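Long-range contacts in VMB-1 (Vibrio alginolyticus, PDB 6JV4), which probably hydrolyses beta-lactam antibiotics to substituted beta-amino acids, as a zinc-dependent subclass B1 metallo-beta-lactamase of the periplasm: residues 39-44 and 158-163; 48-53 and 129-134; 135-140 and 149-154. One frame throughout, in Å; residues are numbered along the deposited sequence.

Contact 1 of 3, residues 39-44 and 158-163; sequences SGLVVI and ILFGGC. With ZN (zinc ion), chain F.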
loop_
_atom_site.group_PDB
_atom_site.type_symbol
_atom_site.label_atom_id
_atom_site.label_comp_id
_atom_site.label_asym_id
_atom_site.label_seq_id
_atom_site.Cartn_x
_atom_site.Cartn_y
_atom_site.Cartn_z
ATOM N N SER A 39 -6.599 -0.504 3.447
ATOM C CA SER A 39 -6.103 -1.874 3.240
ATOM C C SER A 39 -4.582 -1.898 3.091
ATOM O O SER A 39 -4.026 -1.050 2.426
ATOM C CB SER A 39 -6.688 -2.483 2.004
ATOM O OG SER A 39 -8.092 -2.611 2.087
ATOM N N GLY A 40 -3.981 -2.934 3.652
ATOM C CA GLY A 40 -2.642 -3.386 3.231
ATOM C C GLY A 40 -2.690 -4.892 3.079
ATOM O O GLY A 40 -3.818 -5.479 3.190
ATOM N N LEU A 41 -1.538 -5.522 2.938
ATOM C CA LEU A 41 -1.471 -6.977 2.754
ATOM C C LEU A 41 -0.512 -7.604 3.763
ATOM O O LEU A 41 0.438 -6.966 4.216
ATOM C CB LEU A 41 -1.097 -7.367 1.329
ATOM C CG LEU A 41 -1.995 -6.825 0.203
ATOM C CD1 LEU A 41 -1.447 -7.298 -1.119
ATOM C CD2 LEU A 41 -3.435 -7.295 0.349
ATOM N N VAL A 42 -0.730 -8.886 3.976
ATOM C CA VAL A 42 0.281 -9.790 4.575
ATOM C C VAL A 42 0.549 -10.874 3.547
ATOM O O VAL A 42 -0.432 -11.475 3.058
ATOM C CB VAL A 42 -0.172 -10.397 5.901
ATOM C CG1 VAL A 42 0.836 -11.397 6.380
ATOM C CG2 VAL A 42 -0.429 -9.347 6.969
ATOM N N VAL A 43 1.803 -11.007 3.169
ATOM C CA VAL A 43 2.235 -12.015 2.171
ATOM C C VAL A 43 3.056 -13.056 2.911
ATOM O O VAL A 43 4.051 -12.704 3.604
ATOM C CB VAL A 43 2.964 -11.384 0.981
ATOM C CG1 VAL A 43 3.388 -12.440 -0.042
ATOM C CG2 VAL A 43 2.093 -10.340 0.323
ATOM N N ILE A 44 2.670 -14.314 2.703
ATOM C CA ILE A 44 3.304 -15.474 3.394
ATOM C C ILE A 44 4.142 -16.210 2.354
ATOM O O ILE A 44 3.599 -16.531 1.270
ATOM C CB ILE A 44 2.246 -16.387 4.022
ATOM C CG1 ILE A 44 1.405 -15.647 5.057
ATOM C CG2 ILE A 44 2.887 -17.651 4.625
ATOM C CD1 ILE A 44 0.145 -16.353 5.402
ATOM N N ILE A 158 -2.218 -10.463 -8.087
ATOM C CA ILE A 158 -2.777 -9.405 -7.207
ATOM C C ILE A 158 -1.898 -8.182 -7.346
ATOM O O ILE A 158 -0.674 -8.277 -7.085
ATOM C CB ILE A 158 -2.893 -9.868 -5.765
ATOM C CG1 ILE A 158 -3.901 -11.008 -5.649
ATOM C CG2 ILE A 158 -3.231 -8.671 -4.858
ATOM C CD1 ILE A 158 -3.893 -11.701 -4.327
ATOM N N LEU A 159 -2.517 -7.052 -7.642
ATOM C CA LEU A 159 -1.773 -5.786 -7.680
ATOM C C LEU A 159 -2.210 -4.951 -6.476
ATOM O O LEU A 159 -3.418 -4.583 -6.414
ATOM C CB LEU A 159 -2.097 -5.036 -8.972
ATOM C CG LEU A 159 -1.427 -3.664 -9.042
ATOM C CD1 LEU A 159 0.088 -3.824 -9.090
ATOM C CD2 LEU A 159 -1.942 -2.913 -10.284
ATOM N N PHE A 160 -1.312 -4.708 -5.533
ATOM C CA PHE A 160 -1.549 -3.730 -4.427
ATOM C C PHE A 160 -1.280 -2.335 -4.950
ATOM O O PHE A 160 -0.148 -1.955 -5.240
ATOM C CB PHE A 160 -0.688 -3.988 -3.189
ATOM C CG PHE A 160 -1.061 -3.055 -2.071
ATOM C CD1 PHE A 160 -2.242 -3.255 -1.380
ATOM C CD2 PHE A 160 -0.275 -1.959 -1.768
ATOM C CE1 PHE A 160 -2.626 -2.383 -0.368
ATOM C CE2 PHE A 160 -0.674 -1.064 -0.780
ATOM C CZ PHE A 160 -1.855 -1.260 -0.092
ATOM N N GLY A 161 -2.349 -1.580 -5.178
ATOM C CA GLY A 161 -2.283 -0.224 -5.726
ATOM C C GLY A 161 -1.989 0.836 -4.678
ATOM O O GLY A 161 -1.376 1.874 -4.987
ATOM N N GLY A 162 -2.348 0.565 -3.436
ATOM C CA GLY A 162 -2.219 1.559 -2.378
ATOM C C GLY A 162 -2.988 2.810 -2.714
ATOM O O GLY A 162 -3.970 2.760 -3.517
ATOM N N CYS A 163 -2.591 3.944 -2.166
ATOM C CA CYS A 163 -3.404 5.164 -2.344
ATOM C C CYS A 163 -3.289 5.775 -3.735
ATOM O O CYS A 163 -4.064 6.675 -4.042
ATOM C CB CYS A 163 -3.124 6.152 -1.238
ATOM S SG CYS A 163 -3.707 5.438 0.328
HETATM ZN ZN ZN F . -4.650 6.946 1.860
#
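Apolar packing carries most of this contact, and F160 is at its centre. With CG anti to the backbone N (chi1 -175°), its ring reaches from strand 158-162 across to strand 39-44. L41 comes the other way, its CG beside the backbone N, and the two side chains pass each other in opposite directions. L41 CG lies 3.9 Å from F160 CD1, and L41 CD1 tucks against F160 CB at 4.0 Å. The same methyl reaches I158 more loosely, 4.4 Å from I158 CG2. G40 presents its bare CA to the far part of the ring, 3.7 Å from F160 CE1.

The one polar approach is at the rim: S39 O lies near the ring plane, 3.3 Å from F160 CZ, where the carbonyl oxygen would meet the slightly positive hydrogens of the ring edge. On one face of the ring, toward its rim, sits G162 N. No hydrogen bond crosses between the segments; their axes run 8.3 Å apart at 144°, too far for sheet pairing.

The zinc site lies just past the strand: C163 SG holds a zinc ion at 2.4 Å, and D86 and H205 complete its protein ligands. Two sheets packed through a buried apolar layer, with the zinc site at one edge of the sandwich, are characteristic of the alpha-beta/beta-alpha metallo-beta-lactamase fold.

Contact 2 of 3, residues 48-53 and 129-134; sequences EAHMID and EFIDGV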
loop_
_atom_site.group_PDB
_atom_site.type_symbol
_atom_site.label_atom_id
_atom_site.label_comp_id
_atom_site.label_asym_id
_atom_site.label_seq_id
_atom_site.Cartn_x
_atom_site.Cartn_y
_atom_site.Cartn_z
ATOM N N GLU A 48 7.836 -17.461 6.523
ATOM C CA GLU A 48 8.118 -16.019 6.691
ATOM C C GLU A 48 6.889 -15.232 6.227
ATOM O O GLU A 48 6.236 -15.612 5.258
ATOM C CB GLU A 48 9.375 -15.625 5.930
ATOM C CG GLU A 48 10.592 -16.429 6.369
ATOM C CD GLU A 48 11.846 -16.068 5.600
ATOM O OE1 GLU A 48 11.742 -15.688 4.413
ATOM O OE2 GLU A 48 12.929 -16.205 6.193
ATOM N N ALA A 49 6.580 -14.170 6.943
ATOM C CA ALA A 49 5.487 -13.260 6.561
ATOM C C ALA A 49 6.069 -11.878 6.336
ATOM O O ALA A 49 7.094 -11.497 6.954
ATOM C CB ALA A 49 4.438 -13.184 7.641
ATOM N N HIS A 50 5.339 -11.112 5.528
ATOM C CA HIS A 50 5.779 -9.775 5.110
ATOM C C HIS A 50 4.573 -8.861 5.073
ATOM O O HIS A 50 3.504 -9.321 4.651
ATOM C CB HIS A 50 6.432 -9.870 3.749
ATOM C CG HIS A 50 7.566 -10.835 3.689
ATOM N ND1 HIS A 50 8.864 -10.423 3.861
ATOM C CD2 HIS A 50 7.608 -12.160 3.425
ATOM C CE1 HIS A 50 9.668 -11.474 3.698
ATOM N NE2 HIS A 50 8.927 -12.530 3.424
ATOM N N MET A 51 4.723 -7.639 5.542
ATOM C CA MET A 51 3.631 -6.635 5.458
ATOM C C MET A 51 3.823 -5.748 4.241
ATOM O O MET A 51 4.971 -5.301 3.972
ATOM C CB MET A 51 3.585 -5.739 6.700
ATOM C CG MET A 51 3.227 -6.447 7.911
ATOM S SD MET A 51 3.080 -5.171 9.235
ATOM C CE MET A 51 3.260 -6.283 10.621
ATOM N N ILE A 52 2.720 -5.404 3.589
ATOM C CA ILE A 52 2.634 -4.327 2.592
ATOM C C ILE A 52 1.731 -3.262 3.224
ATOM O O ILE A 52 0.543 -3.550 3.364
ATOM C CB ILE A 52 2.126 -4.852 1.237
ATOM C CG1 ILE A 52 3.081 -5.921 0.671
ATOM C CG2 ILE A 52 1.936 -3.685 0.286
ATOM C CD1 ILE A 52 2.534 -6.564 -0.566
ATOM N N ASP A 53 2.345 -2.171 3.668
ATOM C CA ASP A 53 1.745 -1.114 4.512
ATOM C C ASP A 53 1.537 -1.669 5.933
ATOM O O ASP A 53 1.311 -2.869 6.124
ATOM C CB ASP A 53 0.497 -0.486 3.905
ATOM C CG ASP A 53 0.746 0.402 2.686
ATOM O OD1 ASP A 53 1.954 0.576 2.264
ATOM O OD2 ASP A 53 -0.260 1.048 2.252
ATOM N N GLU A 129 12.740 -6.409 -6.219
ATOM C CA GLU A 129 12.205 -7.692 -5.736
ATOM C C GLU A 129 12.121 -7.647 -4.225
ATOM O O GLU A 129 13.144 -7.804 -3.525
ATOM C CB GLU A 129 13.056 -8.868 -6.239
ATOM C CG GLU A 129 12.778 -9.230 -7.669
ATOM C CD GLU A 129 11.390 -9.817 -7.901
ATOM O OE1 GLU A 129 11.156 -11.058 -7.625
ATOM O OE2 GLU A 129 10.547 -9.040 -8.359
ATOM N N PHE A 130 10.951 -7.318 -3.698
ATOM C CA PHE A 130 10.747 -7.229 -2.233
ATOM C C PHE A 130 10.759 -8.643 -1.605
ATOM O O PHE A 130 11.304 -8.843 -0.505
ATOM C CB PHE A 130 9.462 -6.450 -1.970
ATOM C CG PHE A 130 9.005 -6.527 -0.544
ATOM C CD1 PHE A 130 9.832 -6.065 0.476
ATOM C CD2 PHE A 130 7.708 -6.904 -0.233
ATOM C CE1 PHE A 130 9.407 -6.123 1.794
ATOM C CE2 PHE A 130 7.284 -6.939 1.079
ATOM C CZ PHE A 130 8.125 -6.535 2.096
ATOM N N ILE A 131 10.116 -9.600 -2.251
ATOM C CA ILE A 131 10.168 -11.033 -1.869
ATOM C C ILE A 131 10.512 -11.786 -3.151
ATOM O O ILE A 131 9.731 -11.761 -4.107
ATOM C CB ILE A 131 8.857 -11.553 -1.241
ATOM C CG1 ILE A 131 8.280 -10.603 -0.180
ATOM C CG2 ILE A 131 9.069 -12.970 -0.693
ATOM C CD1 ILE A 131 6.845 -10.903 0.239
ATOM N N ASP A 132 11.656 -12.458 -3.170
ATOM C CA ASP A 132 12.168 -13.116 -4.405
ATOM C C ASP A 132 11.111 -14.060 -4.989
ATOM O O ASP A 132 10.721 -15.006 -4.307
ATOM C CB ASP A 132 13.492 -13.835 -4.121
ATOM C CG ASP A 132 14.656 -12.870 -3.929
ATOM O OD1 ASP A 132 14.567 -11.700 -4.412
ATOM O OD2 ASP A 132 15.665 -13.284 -3.314
ATOM N N GLY A 133 10.653 -13.767 -6.209
ATOM C CA GLY A 133 9.684 -14.577 -6.975
ATOM C C GLY A 133 8.242 -14.383 -6.519
ATOM O O GLY A 133 7.355 -15.131 -7.014
ATOM N N VAL A 134 7.999 -13.505 -5.542
ATOM C CA VAL A 134 6.679 -13.454 -4.841
ATOM C C VAL A 134 6.106 -12.032 -4.888
ATOM O O VAL A 134 4.894 -11.913 -4.954
ATOM C CB VAL A 134 6.814 -13.940 -3.391
ATOM C CG1 VAL A 134 5.523 -13.843 -2.592
ATOM C CG2 VAL A 134 7.307 -15.381 -3.408
#
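Strand 48-52 runs extended past the irregular backbone of 129-134, which turns a corner at F130; the nearest CA atoms of the two segments, H50 CA and I131 CA, are 8.3 Å apart, so the contact is made mainly by side chains. H50 and I131 reach toward each other tip to tip. The I131 methyl CD1 sits over one face of the imidazole, 3.8 Å from the ring centroid, in a CH-pi contact; I131 CG1 lies over the same face. CG of H50 is beside its own backbone N (chi1 -56°), and ND1 and S77 OG on the adjoining strand 74-79 share a hydrogen bond, which restrains how the ring is turned.

The corner itself is a classic beta bulge: F130 and I131 both face A135 on the next strand. Both side chains point toward strand 48-52, and so connect the bend of the second sheet to the first. F130, its CG anti to the backbone N (chi1 169°), receives the edge of the H50 ring on its face in an offset edge-to-face pair, with planes at 75° and centroids 5.7 Å apart. F130 CE2 also meets H50 CB at 4.1 Å and, more loosely, I52 CG1 at 4.3 Å. Beyond the bulge the loop is held by its own bonds: V134 N donates to I131 O, and G133 N to E129 OE1 over 3.1 Å, meeting that oxygen nearly along its C-O axis.

Contact 3 of 3, residues 135-140 and 149-154; sequences ASVFYP and IVVWLP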
loop_
_atom_site.group_PDB
_atom_site.type_symbol
_atom_site.label_atom_id
_atom_site.label_comp_id
_atom_site.label_asym_id
_atom_site.label_seq_id
_atom_site.Cartn_x
_atom_site.Cartn_y
_atom_site.Cartn_z
ATOM N N ALA A 135 6.937 -11.021 -4.679
ATOM C CA ALA A 135 6.446 -9.629 -4.581
ATOM C C ALA A 135 7.441 -8.674 -5.219
ATOM O O ALA A 135 8.593 -8.620 -4.761
ATOM C CB ALA A 135 6.126 -9.242 -3.171
ATOM N N SER A 136 6.950 -7.874 -6.179
ATOM C CA SER A 136 7.752 -6.930 -6.976
ATOM C C SER A 136 7.242 -5.510 -6.758
ATOM O O SER A 136 6.056 -5.286 -7.001
ATOM C CB SER A 136 7.671 -7.269 -8.453
ATOM O OG SER A 136 8.038 -8.638 -8.620
ATOM N N VAL A 137 8.120 -4.624 -6.351
ATOM C CA VAL A 137 7.810 -3.167 -6.244
ATOM C C VAL A 137 7.994 -2.503 -7.589
ATOM O O VAL A 137 8.979 -2.794 -8.331
ATOM C CB VAL A 137 8.719 -2.520 -5.195
ATOM C CG1 VAL A 137 8.675 -1.001 -5.274
ATOM C CG2 VAL A 137 8.350 -3.006 -3.812
ATOM N N PHE A 138 7.057 -1.651 -7.961
ATOM C CA PHE A 138 7.175 -0.837 -9.177
ATOM C C PHE A 138 6.847 0.610 -8.831
ATOM O O PHE A 138 5.794 0.857 -8.254
ATOM C CB PHE A 138 6.254 -1.310 -10.290
ATOM C CG PHE A 138 6.280 -0.461 -11.532
ATOM C CD1 PHE A 138 7.434 -0.315 -12.287
ATOM C CD2 PHE A 138 5.145 0.162 -12.000
ATOM C CE1 PHE A 138 7.444 0.441 -13.452
ATOM C CE2 PHE A 138 5.135 0.871 -13.185
ATOM C CZ PHE A 138 6.296 1.035 -13.917
ATOM N N TYR A 139 7.747 1.529 -9.163
ATOM C CA TYR A 139 7.469 2.979 -9.055
ATOM C C TYR A 139 6.966 3.497 -10.397
ATOM O O TYR A 139 7.763 3.598 -11.358
ATOM C CB TYR A 139 8.730 3.758 -8.688
ATOM C CG TYR A 139 8.455 5.235 -8.608
ATOM C CD1 TYR A 139 7.502 5.765 -7.757
ATOM C CD2 TYR A 139 9.163 6.120 -9.410
ATOM C CE1 TYR A 139 7.266 7.131 -7.684
ATOM C CE2 TYR A 139 8.907 7.477 -9.382
ATOM C CZ TYR A 139 7.951 8.002 -8.522
ATOM O OH TYR A 139 7.723 9.366 -8.548
ATOM N N PRO A 140 5.679 3.905 -10.497
ATOM C CA PRO A 140 5.104 4.319 -11.788
ATOM C C PRO A 140 5.280 5.810 -12.112
ATOM O O PRO A 140 4.951 6.254 -13.192
ATOM C CB PRO A 140 3.630 3.954 -11.541
ATOM C CG PRO A 140 3.410 4.341 -10.118
ATOM C CD PRO A 140 4.655 3.829 -9.442
ATOM N N ILE A 149 4.353 3.905 -4.585
ATOM C CA ILE A 149 4.700 2.671 -5.339
ATOM C C ILE A 149 3.531 1.709 -5.326
ATOM O O ILE A 149 2.646 1.775 -4.459
ATOM C CB ILE A 149 5.958 2.011 -4.716
ATOM C CG1 ILE A 149 5.825 1.783 -3.227
ATOM C CG2 ILE A 149 7.193 2.848 -5.033
ATOM C CD1 ILE A 149 6.877 0.853 -2.632
ATOM N N VAL A 150 3.557 0.762 -6.268
ATOM C CA VAL A 150 2.615 -0.365 -6.251
ATOM C C VAL A 150 3.430 -1.642 -6.041
ATOM O O VAL A 150 4.657 -1.648 -6.269
ATOM C CB VAL A 150 1.771 -0.405 -7.536
ATOM C CG1 VAL A 150 0.962 0.880 -7.704
ATOM C CG2 VAL A 150 2.615 -0.725 -8.765
ATOM N N VAL A 151 2.725 -2.685 -5.655
ATOM C CA VAL A 151 3.394 -3.974 -5.382
ATOM C C VAL A 151 2.613 -5.048 -6.110
ATOM O O VAL A 151 1.403 -5.145 -5.906
ATOM C CB VAL A 151 3.519 -4.263 -3.888
ATOM C CG1 VAL A 151 4.346 -5.533 -3.681
ATOM C CG2 VAL A 151 4.119 -3.071 -3.149
ATOM N N TRP A 152 3.310 -5.808 -6.943
ATOM C CA TRP A 152 2.743 -6.898 -7.755
ATOM C C TRP A 152 3.062 -8.255 -7.173
ATOM O O TRP A 152 4.199 -8.459 -6.817
ATOM C CB TRP A 152 3.328 -6.797 -9.161
ATOM C CG TRP A 152 2.937 -7.870 -10.138
ATOM C CD1 TRP A 152 3.831 -8.643 -10.820
ATOM C CD2 TRP A 152 1.638 -8.202 -10.666
ATOM N NE1 TRP A 152 3.179 -9.453 -11.718
ATOM C CE2 TRP A 152 1.829 -9.218 -11.631
ATOM C CE3 TRP A 152 0.326 -7.757 -10.437
ATOM C CZ2 TRP A 152 0.778 -9.719 -12.403
ATOM C CZ3 TRP A 152 -0.716 -8.295 -11.153
ATOM C CH2 TRP A 152 -0.500 -9.267 -12.143
ATOM N N LEU A 153 2.057 -9.119 -7.059
ATOM C CA LEU A 153 2.222 -10.493 -6.543
ATOM C C LEU A 153 1.990 -11.402 -7.747
ATOM O O LEU A 153 0.851 -11.674 -8.098
ATOM C CB LEU A 153 1.210 -10.743 -5.430
ATOM C CG LEU A 153 1.219 -9.746 -4.278
ATOM C CD1 LEU A 153 0.237 -10.167 -3.172
ATOM C CD2 LEU A 153 2.590 -9.530 -3.728
ATOM N N PRO A 154 3.066 -11.779 -8.475
ATOM C CA PRO A 154 2.919 -12.446 -9.756
ATOM C C PRO A 154 2.228 -13.809 -9.634
ATOM O O PRO A 154 1.555 -14.211 -10.602
ATOM C CB PRO A 154 4.388 -12.558 -10.244
ATOM C CG PRO A 154 5.234 -12.489 -9.003
ATOM C CD PRO A 154 4.473 -11.442 -8.195
#
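F138 carries P140 N over one face of its ring, toward the rim, while V150 CG2 comes in at the edge; W152 has P154 CA on one indole face, 3.5 Å above the plane. Both rings stand on the same side of a beta hairpin, strands 135-138 and 150-153, a side they share with S136 and V150. Further out on that side, F138 makes a cation-pi contact with R194, and the W152 ring meets Y195.

V137 and V151 face the opposite side as a non-hydrogen-bonded pair. There V137 CG1, anti to the backbone N, crosses I149 obliquely and touches I149 CD1 at 3.7 Å. I149 holds its CG1 in the crowded position between N and the carbonyl carbon (chi1 53°), while its CG2 meets Y139 CD1 at 4.0 Å. At the other end, A135 CB rests 3.6 Å from L153 CD2.

S136 with W152 and F138 with V150 are the hydrogen-bonded pairs, and each exchanges two bonds. All four are nearly straight at the hydrogen; W152 N to S136 O is the shortest at 2.8 Å, with the N-H lying in the carbonyl plane of S136.

Overall arrangement
The three contacts sit about 9 to 10 Å apart, centre to centre; contacts 1 and 2 lie between the two sheets, and contact 3 lies within the five-stranded one. Contact 1 joins strand 36-45 of the seven-stranded sheet to strand 158-162. Contact 2 joins strand 48-52, next to 36-45, to the bend before strand 135-138, and contact 3 pairs that strand with 150-153, neighbour of 158-162. Along the chain, contact 1 spans the other two, and contact 2 closes before contact 3 opens. Strand 158-162, which ends just before the zinc ligand C163, is thus paired with 150-153 through F160 N and V151 O and packed through F160 against I52 and L41 of the other sheet.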